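Local coordinates for hypothetical protein Atu0741 (Agrobacterium tumefaciens str. C58, PDB 1ZHV) that is of unknown function but pairs an ACT domain with a preceding domain of the same clan, a fold that often binds small ligands in its relatives, at residues Ile4-Leu9 with Asp102-Arg107; Gly31-Ile36 with Phe94-Phe99; Gly14-Ser19 with Asp50-Asp55. One frame throughout, in Å; residues are numbered along the deposited sequence.

Contact 1 of 3, residues Ile4-Leu9 with Asp102-Arg107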
loop_
_atom_site.group_PDB
_atom_site.type_symbol
_atom_site.label_atom_id
_atom_site.label_comp_id
_atom_site.label_asym_id
_atom_site.label_seq_id
_atom_site.Cartn_x
_atom_site.Cartn_y
_atom_site.Cartn_z
ATOM N N ILE A 4 3.244 -15.450 -3.475
ATOM C CA ILE A 4 3.935 -14.171 -3.505
ATOM C C ILE A 4 4.615 -13.837 -2.189
ATOM O O ILE A 4 4.125 -14.183 -1.115
ATOM C CB ILE A 4 2.946 -13.035 -3.853
ATOM C CG1 ILE A 4 2.285 -13.323 -5.203
ATOM C CG2 ILE A 4 3.667 -11.691 -3.893
ATOM C CD1 ILE A 4 3.269 -13.462 -6.354
ATOM N N LYS A 5 5.757 -13.170 -2.288
ATOM C CA LYS A 5 6.507 -12.743 -1.119
ATOM C C LYS A 5 6.146 -11.278 -0.894
ATOM O O LYS A 5 6.302 -10.452 -1.795
ATOM C CB LYS A 5 8.008 -12.884 -1.384
ATOM C CG LYS A 5 8.460 -14.321 -1.619
ATOM C CD LYS A 5 9.702 -14.379 -2.500
ATOM C CE LYS A 5 9.371 -13.946 -3.926
ATOM N NZ LYS A 5 10.550 -13.976 -4.837
ATOM N N LEU A 6 5.633 -10.963 0.291
ATOM C CA LEU A 6 5.262 -9.587 0.606
ATOM C C LEU A 6 6.113 -9.045 1.739
ATOM O O LEU A 6 6.249 -9.673 2.789
ATOM C CB LEU A 6 3.781 -9.488 0.985
ATOM C CG LEU A 6 2.774 -9.851 -0.109
ATOM C CD1 LEU A 6 2.512 -11.351 -0.082
ATOM C CD2 LEU A 6 1.477 -9.085 0.119
ATOM N N LYS A 7 6.673 -7.861 1.528
ATOM C CA LYS A 7 7.530 -7.232 2.520
ATOM C C LYS A 7 6.848 -6.007 3.106
ATOM O O LYS A 7 6.505 -5.069 2.388
ATOM C CB LYS A 7 8.850 -6.829 1.861
ATOM C CG LYS A 7 9.840 -6.149 2.777
ATOM C CD LYS A 7 11.082 -5.729 2.010
ATOM C CE LYS A 7 12.104 -5.090 2.937
ATOM N NZ LYS A 7 13.325 -4.657 2.200
ATOM N N ILE A 8 6.656 -6.009 4.418
ATOM C CA ILE A 8 6.005 -4.879 5.050
ATOM C C ILE A 8 6.952 -3.685 5.093
ATOM O O ILE A 8 8.174 -3.848 5.161
ATOM C CB ILE A 8 5.549 -5.247 6.489
ATOM C CG1 ILE A 8 4.505 -4.245 6.983
ATOM C CG2 ILE A 8 6.746 -5.246 7.438
ATOM C CD1 ILE A 8 3.846 -4.646 8.287
ATOM N N LEU A 9 6.384 -2.487 4.998
ATOM C CA LEU A 9 7.167 -1.261 5.093
ATOM C C LEU A 9 6.889 -0.656 6.460
ATOM O O LEU A 9 5.807 -0.839 7.026
ATOM C CB LEU A 9 6.774 -0.243 4.008
ATOM C CG LEU A 9 7.246 -0.442 2.567
ATOM C CD1 LEU A 9 6.606 -1.690 1.973
ATOM C CD2 LEU A 9 6.862 0.785 1.746
ATOM N N ASP A 102 4.258 -4.198 -7.773
ATOM C CA ASP A 102 3.098 -3.652 -7.080
ATOM C C ASP A 102 3.338 -3.456 -5.598
ATOM O O ASP A 102 4.194 -4.103 -4.994
ATOM C CB ASP A 102 1.893 -4.600 -7.184
ATOM C CG ASP A 102 1.660 -5.119 -8.583
ATOM O OD1 ASP A 102 0.851 -4.513 -9.314
ATOM O OD2 ASP A 102 2.284 -6.138 -8.946
ATOM N N HIS A 103 2.551 -2.551 -5.029
ATOM C CA HIS A 103 2.547 -2.296 -3.599
ATOM C C HIS A 103 1.084 -2.412 -3.195
ATOM O O HIS A 103 0.187 -2.144 -3.993
ATOM C CB HIS A 103 3.083 -0.905 -3.259
ATOM C CG HIS A 103 4.576 -0.847 -3.157
ATOM N ND1 HIS A 103 5.243 -0.719 -1.957
ATOM C CD2 HIS A 103 5.530 -0.883 -4.115
ATOM C CE1 HIS A 103 6.546 -0.673 -2.183
ATOM N NE2 HIS A 103 6.745 -0.771 -3.484
ATOM N N LEU A 104 0.847 -2.835 -1.961
ATOM C CA LEU A 104 -0.505 -3.006 -1.448
ATOM C C LEU A 104 -0.624 -2.335 -0.095
ATOM O O LEU A 104 0.257 -2.485 0.744
ATOM C CB LEU A 104 -0.817 -4.502 -1.267
ATOM C CG LEU A 104 -2.000 -4.828 -0.342
ATOM C CD1 LEU A 104 -3.290 -4.532 -1.072
ATOM C CD2 LEU A 104 -1.963 -6.282 0.096
ATOM N N LEU A 105 -1.695 -1.582 0.112
ATOM C CA LEU A 105 -1.916 -0.987 1.414
ATOM C C LEU A 105 -3.250 -1.494 1.947
ATOM O O LEU A 105 -4.197 -1.717 1.192
ATOM C CB LEU A 105 -1.932 0.548 1.342
ATOM C CG LEU A 105 -0.603 1.223 0.987
ATOM C CD1 LEU A 105 -0.580 1.529 -0.502
ATOM C CD2 LEU A 105 -0.422 2.507 1.795
ATOM N N VAL A 106 -3.292 -1.720 3.252
ATOM C CA VAL A 106 -4.503 -2.150 3.929
ATOM C C VAL A 106 -4.540 -1.292 5.179
ATOM O O VAL A 106 -3.514 -0.740 5.582
ATOM C CB VAL A 106 -4.468 -3.649 4.343
ATOM C CG1 VAL A 106 -4.418 -4.532 3.096
ATOM C CG2 VAL A 106 -3.281 -3.923 5.249
ATOM N N ARG A 107 -5.713 -1.155 5.785
ATOM C CA ARG A 107 -5.806 -0.364 6.999
ATOM C C ARG A 107 -4.958 -1.054 8.053
ATOM O O ARG A 107 -4.923 -2.288 8.132
ATOM C CB ARG A 107 -7.262 -0.245 7.450
ATOM C CG ARG A 107 -8.107 0.556 6.479
ATOM C CD ARG A 107 -9.544 0.723 6.949
ATOM N NE ARG A 107 -10.328 1.529 6.013
ATOM C CZ ARG A 107 -10.128 2.825 5.787
ATOM N NH1 ARG A 107 -9.168 3.475 6.430
ATOM N NH2 ARG A 107 -10.884 3.471 4.908
#

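Contact 2 of 3, residues Gly31-Ile36 with Phe94-Phe99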
loop_
_atom_site.group_PDB
_atom_site.type_symbol
_atom_site.label_atom_id
_atom_site.label_comp_id
_atom_site.label_asym_id
_atom_site.label_seq_id
_atom_site.Cartn_x
_atom_site.Cartn_y
_atom_site.Cartn_z
ATOM N N GLY A 31 10.661 10.642 2.032
ATOM C CA GLY A 31 11.087 9.276 2.251
ATOM C C GLY A 31 9.905 8.328 2.303
ATOM O O GLY A 31 8.761 8.757 2.475
ATOM N N GLY A 32 10.182 7.037 2.157
ATOM C CA GLY A 32 9.129 6.041 2.198
ATOM C C GLY A 32 8.414 5.867 0.874
ATOM O O GLY A 32 8.905 6.289 -0.173
ATOM N N PHE A 33 7.245 5.239 0.926
ATOM C CA PHE A 33 6.438 4.999 -0.263
ATOM C C PHE A 33 5.642 6.256 -0.590
ATOM O O PHE A 33 5.009 6.840 0.286
ATOM C CB PHE A 33 5.478 3.834 -0.018
ATOM C CG PHE A 33 4.570 3.535 -1.178
ATOM C CD1 PHE A 33 5.027 2.814 -2.277
ATOM C CD2 PHE A 33 3.253 3.978 -1.171
ATOM C CE1 PHE A 33 4.185 2.537 -3.346
ATOM C CE2 PHE A 33 2.399 3.706 -2.244
ATOM C CZ PHE A 33 2.867 2.986 -3.329
ATOM N N VAL A 34 5.685 6.667 -1.854
ATOM C CA VAL A 34 4.966 7.853 -2.309
ATOM C C VAL A 34 4.238 7.570 -3.617
ATOM O O VAL A 34 4.838 7.079 -4.570
ATOM C CB VAL A 34 5.932 9.031 -2.553
ATOM C CG1 VAL A 34 5.165 10.251 -3.052
ATOM C CG2 VAL A 34 6.687 9.349 -1.277
ATOM N N SER A 35 2.945 7.869 -3.663
ATOM C CA SER A 35 2.183 7.678 -4.888
ATOM C C SER A 35 1.311 8.901 -5.101
ATOM O O SER A 35 0.376 9.146 -4.344
ATOM C CB SER A 35 1.312 6.420 -4.817
ATOM O OG SER A 35 0.734 6.161 -6.087
ATOM N N ILE A 36 1.647 9.667 -6.132
ATOM C CA ILE A 36 0.937 10.890 -6.496
ATOM C C ILE A 36 0.186 10.625 -7.800
ATOM O O ILE A 36 0.806 10.448 -8.857
ATOM C CB ILE A 36 1.939 12.037 -6.713
ATOM C CG1 ILE A 36 2.767 12.248 -5.440
ATOM C CG2 ILE A 36 1.199 13.312 -7.119
ATOM C CD1 ILE A 36 4.094 12.962 -5.678
ATOM N N PHE A 94 -5.912 -1.401 -1.276
ATOM C CA PHE A 94 -5.501 -0.221 -2.031
ATOM C C PHE A 94 -4.248 -0.689 -2.760
ATOM O O PHE A 94 -3.227 -0.966 -2.139
ATOM C CB PHE A 94 -5.189 0.928 -1.063
ATOM C CG PHE A 94 -4.994 2.257 -1.733
ATOM C CD1 PHE A 94 -3.797 2.557 -2.379
ATOM C CD2 PHE A 94 -6.008 3.214 -1.719
ATOM C CE1 PHE A 94 -3.610 3.791 -2.999
ATOM C CE2 PHE A 94 -5.829 4.452 -2.339
ATOM C CZ PHE A 94 -4.628 4.739 -2.977
ATOM N N VAL A 95 -4.332 -0.787 -4.081
ATOM C CA VAL A 95 -3.213 -1.280 -4.869
ATOM C C VAL A 95 -2.563 -0.240 -5.748
ATOM O O VAL A 95 -3.240 0.528 -6.416
ATOM C CB VAL A 95 -3.657 -2.450 -5.783
ATOM C CG1 VAL A 95 -2.481 -2.942 -6.626
ATOM C CG2 VAL A 95 -4.223 -3.578 -4.934
ATOM N N VAL A 96 -1.239 -0.220 -5.743
ATOM C CA VAL A 96 -0.506 0.696 -6.596
ATOM C C VAL A 96 0.515 -0.098 -7.395
ATOM O O VAL A 96 1.559 -0.503 -6.875
ATOM C CB VAL A 96 0.221 1.793 -5.790
ATOM C CG1 VAL A 96 1.002 2.695 -6.731
ATOM C CG2 VAL A 96 -0.784 2.618 -5.016
ATOM N N SER A 97 0.200 -0.346 -8.660
ATOM C CA SER A 97 1.115 -1.055 -9.539
ATOM C C SER A 97 2.175 -0.051 -9.973
ATOM O O SER A 97 1.922 1.152 -10.028
ATOM C CB SER A 97 0.380 -1.588 -10.775
ATOM O OG SER A 97 -0.598 -2.547 -10.413
ATOM N N THR A 98 3.369 -0.554 -10.247
ATOM C CA THR A 98 4.470 0.279 -10.705
ATOM C C THR A 98 5.171 -0.487 -11.812
ATOM O O THR A 98 4.868 -1.655 -12.065
ATOM C CB THR A 98 5.501 0.545 -9.589
ATOM O OG1 THR A 98 6.070 -0.695 -9.162
ATOM C CG2 THR A 98 4.843 1.229 -8.401
ATOM N N PHE A 99 6.117 0.168 -12.465
ATOM C CA PHE A 99 6.868 -0.483 -13.527
ATOM C C PHE A 99 7.433 -1.826 -13.032
ATOM O O PHE A 99 7.230 -2.863 -13.667
ATOM C CB PHE A 99 7.988 0.457 -13.993
ATOM C CG PHE A 99 8.844 -0.098 -15.100
ATOM C CD1 PHE A 99 9.889 -0.970 -14.815
ATOM C CD2 PHE A 99 8.608 0.261 -16.425
ATOM C CE1 PHE A 99 10.691 -1.476 -15.829
ATOM C CE2 PHE A 99 9.407 -0.243 -17.454
ATOM C CZ PHE A 99 10.450 -1.113 -17.150
#

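Contact 3 of 3, residues Gly14-Ser19 with Asp50-Asp55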
loop_
_atom_site.group_PDB
_atom_site.type_symbol
_atom_site.label_atom_id
_atom_site.label_comp_id
_atom_site.label_asym_id
_atom_site.label_seq_id
_atom_site.Cartn_x
_atom_site.Cartn_y
_atom_site.Cartn_z
ATOM N N GLY A 14 -1.167 7.392 4.823
ATOM C CA GLY A 14 -2.476 7.995 4.680
ATOM C C GLY A 14 -2.718 8.307 3.219
ATOM O O GLY A 14 -1.764 8.429 2.450
ATOM N N ILE A 15 -3.987 8.418 2.837
ATOM C CA ILE A 15 -4.362 8.737 1.462
ATOM C C ILE A 15 -4.977 10.132 1.478
ATOM O O ILE A 15 -6.096 10.317 1.966
ATOM C CB ILE A 15 -5.431 7.773 0.919
ATOM C CG1 ILE A 15 -5.096 6.327 1.298
ATOM C CG2 ILE A 15 -5.537 7.933 -0.588
ATOM C CD1 ILE A 15 -3.808 5.820 0.748
ATOM N N ALA A 16 -4.247 11.109 0.957
ATOM C CA ALA A 16 -4.757 12.470 0.940
ATOM C C ALA A 16 -5.485 12.818 -0.343
ATOM O O ALA A 16 -5.171 12.297 -1.411
ATOM C CB ALA A 16 -3.622 13.459 1.173
ATOM N N ARG A 17 -6.486 13.687 -0.240
ATOM C CA ARG A 17 -7.191 14.104 -1.438
ATOM C C ARG A 17 -7.074 15.613 -1.600
ATOM O O ARG A 17 -7.487 16.375 -0.727
ATOM C CB ARG A 17 -8.669 13.706 -1.435
ATOM C CG ARG A 17 -9.254 13.930 -2.828
ATOM C CD ARG A 17 -10.760 13.962 -2.962
ATOM N NE ARG A 17 -11.081 14.311 -4.347
ATOM C CZ ARG A 17 -12.309 14.406 -4.851
ATOM N NH1 ARG A 17 -13.367 14.177 -4.085
ATOM N NH2 ARG A 17 -12.476 14.726 -6.128
ATOM N N LEU A 18 -6.502 16.025 -2.729
ATOM C CA LEU A 18 -6.308 17.437 -3.055
ATOM C C LEU A 18 -7.103 17.786 -4.300
ATOM O O LEU A 18 -7.642 16.899 -4.960
ATOM C CB LEU A 18 -4.831 17.731 -3.331
ATOM C CG LEU A 18 -3.932 17.879 -2.105
ATOM C CD1 LEU A 18 -3.847 16.519 -1.462
ATOM C CD2 LEU A 18 -2.528 18.399 -2.459
ATOM N N SER A 19 -7.151 19.079 -4.620
ATOM C CA SER A 19 -7.862 19.577 -5.795
ATOM C C SER A 19 -7.242 19.044 -7.087
ATOM O O SER A 19 -6.019 19.002 -7.237
ATOM C CB SER A 19 -7.843 21.116 -5.808
ATOM O OG SER A 19 -8.500 21.636 -6.955
ATOM N N ASP A 50 2.831 11.423 8.647
ATOM C CA ASP A 50 3.577 12.502 9.284
ATOM C C ASP A 50 3.706 13.742 8.408
ATOM O O ASP A 50 3.768 14.863 8.918
ATOM C CB ASP A 50 4.977 12.020 9.670
ATOM C CG ASP A 50 4.946 10.841 10.617
ATOM O OD1 ASP A 50 4.219 10.910 11.631
ATOM O OD2 ASP A 50 5.662 9.849 10.355
ATOM N N ARG A 51 3.749 13.543 7.095
ATOM C CA ARG A 51 3.891 14.657 6.161
ATOM C C ARG A 51 2.578 15.271 5.690
ATOM O O ARG A 51 2.586 16.309 5.032
ATOM C CB ARG A 51 4.693 14.221 4.929
ATOM C CG ARG A 51 6.115 13.780 5.221
ATOM C CD ARG A 51 7.032 14.081 4.048
ATOM N NE ARG A 51 6.715 13.322 2.838
ATOM C CZ ARG A 51 6.974 12.027 2.668
ATOM N NH1 ARG A 51 7.554 11.327 3.635
ATOM N NH2 ARG A 51 6.675 11.436 1.520
ATOM N N ILE A 52 1.454 14.638 6.005
ATOM C CA ILE A 52 0.166 15.162 5.566
ATOM C C ILE A 52 -0.343 16.230 6.532
ATOM O O ILE A 52 -0.555 15.957 7.714
ATOM C CB ILE A 52 -0.871 14.031 5.439
ATOM C CG1 ILE A 52 -0.335 12.954 4.488
ATOM C CG2 ILE A 52 -2.187 14.585 4.906
ATOM C CD1 ILE A 52 -1.173 11.692 4.432
ATOM N N PRO A 53 -0.523 17.469 6.037
ATOM C CA PRO A 53 -1.002 18.617 6.817
ATOM C C PRO A 53 -2.432 18.459 7.334
ATOM O O PRO A 53 -3.212 17.662 6.812
ATOM C CB PRO A 53 -0.879 19.781 5.832
ATOM C CG PRO A 53 0.234 19.356 4.934
ATOM C CD PRO A 53 -0.098 17.905 4.696
ATOM N N GLN A 54 -2.774 19.251 8.348
ATOM C CA GLN A 54 -4.100 19.207 8.967
ATOM C C GLN A 54 -5.193 19.912 8.159
ATOM O O GLN A 54 -6.374 19.805 8.489
ATOM C CB GLN A 54 -4.044 19.827 10.365
ATOM C CG GLN A 54 -3.128 19.101 11.337
ATOM C CD GLN A 54 -3.534 17.646 11.546
ATOM O OE1 GLN A 54 -4.550 17.191 11.018
ATOM N NE2 GLN A 54 -2.744 16.914 12.317
ATOM N N ASP A 55 -4.803 20.644 7.118
ATOM C CA ASP A 55 -5.764 21.357 6.274
ATOM C C ASP A 55 -6.092 20.554 5.011
ATOM O O ASP A 55 -6.714 21.077 4.085
ATOM C CB ASP A 55 -5.205 22.739 5.894
ATOM C CG ASP A 55 -4.042 22.657 4.922
ATOM O OD1 ASP A 55 -3.306 21.655 4.976
ATOM O OD2 ASP A 55 -3.851 23.598 4.115
#

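Contact 1 of 3, residues Ile4-Leu9 with Asp102-Arg107
Leu6 and Leu104 meet through single methyl groups, while Leu9 pushes a forked end against the rim of the His103 ring. The two pairs lie on different faces of the sheet. In the leucine pair the bond from CG to CD2 of Leu6 aims almost straight at its partner, whereas the CD2 branch of Leu104 comes in at a slant; Leu6 CD2 and Leu104 CD2 stop 4.4 Å apart, a loose apolar touch. The Leu104 branch gets there because CG is swung opposite the backbone N (chi1 162°), although CB leaves the backbone pointing across the line to the other segment. At the second pair, Leu9 CD2 comes within 4.2 Å of His103 CE1, close to the ring plane. The two methyls of Leu9 straddle that plane, so the imidazole edge sits in the fork and the contact is one of edge rather than face. Phe33 stacks on the ring, and ND1 is hydrogen-bonded elsewhere. No hydrogen bond links the two segments, because strands 5-8 and 102-107 are not neighbours: both pair antiparallel with strand 57-67, which runs between them. The 57-67/102-107 pairing is that of an ACT domain; strand 5-8 lies where 124-126 would be expected. Leu118 of helix 111-120 packs on Leu6 and Leu86 of helix 78-87 on Leu104, placing the leucine pair on the helix-covered side, while His103 touches Cys64 and Lys66 of strand 57-67.

Contact 2 of 3, residues Gly31-Ile36 with Phe94-Phe99
Phe33 and Ser35 both reach Val96, from a chain that enters through two glycines. Gly31 turns its carbonyl to the guanidinium of Arg51, and Gly32 follows with a positive phi of 83°, a backbone shape in which a side chain would collide with the carbonyl O of Gly31. Phe33 then points at strand 94-97. Its ring stands away from the backbone N (chi1 178°) and leads with the CZ corner. Val96 approaches from the opposite direction and lies at that edge, in the ring plane: Phe33 CZ is 3.8 Å from Val96 CB, and 3.9 Å separates Phe33 CZ from Val96 CG1. With Val96 CG2 at 4.0 Å from the same Phe33 CZ, the corner of the ring rests almost evenly on the isopropyl group. The backbone N of Phe33 is hydrogen-bonded to the hydroxyl of Tyr13. Two residues on, Ser35 again points to Val96. Its hydroxyl is carried outward, opposite its own N (chi1 -172°), and Ser35 OG lies 3.5 Å from Val96 CG1, a polar atom laid against a methyl without any hydrogen bond between the segments. This surface contact sets the A9CJY8-like N-terminal part, at the start of strand 35-38 and the loop before it, against strand 94-97 of the ACT part. The two strands do not pair: Ser35 is hydrogen-bonded to Val46 of strand 43-48, and Val96 to His103 of strand 102-107. The contact bridges two arms of the curled sheet, with Phe33 also touching Leu105 and Cys64.

Contact 3 of 3, residues Gly14-Ser19 with Asp50-Asp55
This is a small apolar contact, largely buried, in which a crossover loop is laid over a strand of an ACT-like sheet. Strand 13-18 lies between strands 43-48 and 57-67 and is antiparallel to both, so the chain leaving 43-48 must pass over it to begin 57-67. Segment 50-55 belongs to that passage: a 3-10 turn ending at Arg51, then an irregular stretch through Pro53. With strand 35-38 outside 43-48, the order 57-67, 13-18, 43-48, 35-38 matches the sheet of the ACT fold, consistent with the family of this part of the chain; here a loop makes this crossover. Ile52 makes the contact on the loop side and lowers its two branches onto alternate residues of the strand. A chi1 of -56° sets CG1 beside the backbone N and leaves the CG2 methyl opposite it, facing Ala16, with Ile52 CG2 and Ala16 CB 4.2 Å apart. The longer branch is extended (chi2 172°) and carries CD1 back along the strand to Gly14. Bare backbone is what it finds there, so the methyl can settle close to the main chain where any side chain would be crowded. Cys47 and Val58, on the flanking strands, also touch Ile52, which thus rests across three neighbouring strands. Next to it Arg51 is held by the carbonyls of Trp27, Ala28 and Gly31, and Pro53 packs on Trp27, tying the loop to the chain segment that precedes strand 35-38. The CD1 methyl stands over the flat face of the Gly14 carbonyl group: Ile52 CD1 is 3.9 Å from Gly14 O and equally far from Gly14 C.

In the fold
Contacts 1 and 2 hold strands 102-107 and 94-97, neighbours in the sheet, and are linked directly: Asp102 OD1 lies 2.7 Å from Ser97 OG in a probable hydrogen bond. Contact 3 sits farther out, its centre about 21 Å from that of contact 1 and about 15 Å from that of contact 2; Ile15 touches Phe94, so it still adjoins contact 2. Burial differs: contact 3 is buried, contact 1 partly so, contact 2 a surface contact. All three lack hydrogen bonds between their segments, yet an aromatic edge enters both contact 1, beside a leucine pair, and contact 2, where a serine hydroxyl joins it, whereas contact 3 sets aliphatic methyls against backbone and alanine.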